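Local coordinates for sugar-binding transcriptional regulator, LacI family (Enterococcus faecalis, PDB 3CS3), which probably acts as a LacI-family DNA-binding transcriptional regulator, whose sugar-binding-type domain presumably senses a small-molecule effector, at residues A[122-127]-A[152-157]. Numbering follows the deposited sequence.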
loop_
_atom_site.group_PDB
_atom_site.type_symbol
_atom_site.label_atom_id
_atom_site.label_comp_id
_atom_site.label_asym_id
_atom_site.label_seq_id
_atom_site.Cartn_x
_atom_site.Cartn_y
_atom_site.Cartn_z
ATOM N N LEU A 122 11.155 -0.747 25.728
ATOM C CA LEU A 122 10.863 0.518 25.065
ATOM C C LEU A 122 9.581 0.367 24.241
ATOM O O LEU A 122 9.471 -0.524 23.401
ATOM C CB LEU A 122 12.065 0.999 24.233
ATOM C CG LEU A 122 13.280 1.457 25.064
ATOM C CD1 LEU A 122 14.263 0.326 25.362
ATOM C CD2 LEU A 122 14.020 2.581 24.394
ATOM N N LEU A 123 8.601 1.217 24.527
ATOM C CA LEU A 123 7.283 1.112 23.915
ATOM C C LEU A 123 7.130 2.161 22.831
ATOM O O LEU A 123 6.834 3.321 23.113
ATOM C CB LEU A 123 6.166 1.244 24.965
ATOM C CG LEU A 123 6.112 0.255 26.143
ATOM C CD1 LEU A 123 5.148 0.753 27.218
ATOM C CD2 LEU A 123 5.733 -1.164 25.701
ATOM N N LEU A 124 7.356 1.746 21.587
ATOM C CA LEU A 124 7.208 2.629 20.436
ATOM C C LEU A 124 5.735 2.640 20.028
ATOM O O LEU A 124 5.234 1.699 19.401
ATOM C CB LEU A 124 8.127 2.169 19.295
ATOM C CG LEU A 124 8.213 2.929 17.964
ATOM C CD1 LEU A 124 8.216 4.456 18.128
ATOM C CD2 LEU A 124 9.442 2.455 17.186
ATOM N N SER A 125 5.043 3.701 20.422
ATOM C CA SER A 125 3.607 3.782 20.246
ATOM C C SER A 125 3.250 4.540 18.982
ATOM O O SER A 125 4.109 5.178 18.374
ATOM C CB SER A 125 2.947 4.442 21.467
ATOM O OG SER A 125 3.244 5.822 21.532
ATOM N N GLY A 126 1.982 4.454 18.588
ATOM C CA GLY A 126 1.435 5.323 17.558
ATOM C C GLY A 126 0.914 6.602 18.194
ATOM O O GLY A 126 1.346 6.971 19.290
ATOM N N PRO A 127 -0.025 7.285 17.513
ATOM C CA PRO A 127 -0.623 8.539 17.975
ATOM C C PRO A 127 -1.342 8.348 19.304
ATOM O O PRO A 127 -2.095 7.384 19.465
ATOM C CB PRO A 127 -1.626 8.876 16.867
ATOM C CG PRO A 127 -1.140 8.123 15.679
ATOM C CD PRO A 127 -0.585 6.864 16.219
ATOM N N GLU A 152 9.961 2.837 28.884
ATOM C CA GLU A 152 9.910 4.185 28.341
ATOM C C GLU A 152 8.955 4.175 27.149
ATOM O O GLU A 152 9.006 3.270 26.316
ATOM C CB GLU A 152 11.308 4.654 27.923
ATOM C CG GLU A 152 11.359 6.116 27.486
ATOM C CD GLU A 152 12.759 6.706 27.507
ATOM O OE1 GLU A 152 13.731 6.009 27.136
ATOM O OE2 GLU A 152 12.880 7.888 27.889
ATOM N N ILE A 153 8.080 5.174 27.088
ATOM C CA ILE A 153 7.132 5.341 25.993
ATOM C C ILE A 153 7.707 6.331 24.987
ATOM O O ILE A 153 8.005 7.476 25.333
ATOM C CB ILE A 153 5.754 5.852 26.505
ATOM C CG1 ILE A 153 5.113 4.817 27.432
ATOM C CG2 ILE A 153 4.820 6.197 25.336
ATOM C CD1 ILE A 153 3.949 5.344 28.241
ATOM N N ILE A 154 7.871 5.880 23.745
ATOM C CA ILE A 154 8.384 6.734 22.677
ATOM C C ILE A 154 7.299 6.955 21.639
ATOM O O ILE A 154 6.777 6.002 21.062
ATOM C CB ILE A 154 9.658 6.145 22.043
ATOM C CG1 ILE A 154 10.758 6.060 23.098
ATOM C CG2 ILE A 154 10.137 6.999 20.868
ATOM C CD1 ILE A 154 11.647 4.896 22.922
ATOM N N GLN A 155 6.962 8.226 21.430
ATOM C CA GLN A 155 5.875 8.637 20.549
ATOM C C GLN A 155 6.236 8.474 19.073
ATOM O O GLN A 155 7.293 8.928 18.628
ATOM C CB GLN A 155 5.495 10.093 20.842
ATOM C CG GLN A 155 4.132 10.527 20.305
ATOM C CD GLN A 155 2.962 9.886 21.040
ATOM O OE1 GLN A 155 2.927 9.830 22.273
ATOM N NE2 GLN A 155 1.989 9.408 20.279
ATOM N N GLY A 156 5.354 7.802 18.338
ATOM C CA GLY A 156 5.438 7.681 16.881
ATOM C C GLY A 156 4.075 7.990 16.298
ATOM O O GLY A 156 3.214 8.526 16.994
ATOM N N ASP A 157 3.869 7.656 15.027
ATOM C CA ASP A 157 2.603 7.977 14.355
ATOM C C ASP A 157 2.086 6.860 13.443
ATOM O O ASP A 157 1.303 7.118 12.517
ATOM C CB ASP A 157 2.712 9.312 13.594
ATOM C CG ASP A 157 3.904 9.364 12.638
ATOM O OD1 ASP A 157 4.380 8.301 12.193
ATOM O OD2 ASP A 157 4.362 10.483 12.323
#
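Ile154 brings its CD1 to within 3.6 Å of Leu122 CD2, the two side chains crossing at a slant, buried on the face of the sheet covered by helix 160-170. Chi1 sets CG1 of Ile154 beside its backbone N, and chi2 (146°) then places CD1 against Leu122 CD2 and CB; CG2 lies 4.2 Å from Leu124 CD1. Beneath this tight Leu122-Ile154 contact the backbones pair in parallel. Leu123 N donates to Glu152 O in an almost straight bond of 2.8 Å, Leu123 O accepts from Ile154 N, which stands above the carbonyl plane, and Ser125 N reaches Ile154 O at 3.0 Å. The pair closes a beta-alpha-beta unit: helix 131-146 makes the crossover, and strand 151-155 is an outermost strand, within the chain, of the four-stranded parallel sheet in one lobe of the periplasmic-binding-protein-like fold. On the helix 131-146 face Leu123 CD1 meets Ile153 CG1 at 4.1 Å, but Ile153 and Gln155 here are exposed to solvent, as is Glu152 on the other face. Toward the C-terminal end of the pair, Ser125 OG donates to Gly126 O, in the carbonyl plane on a lone pair, at 3.2 Å. Pro127 lays CD 3.9 Å from Asp157 C, and Asp157 OD1 hydrogen-bonds Thr159 OG1 and, in helix 160-170, Ser162 OG.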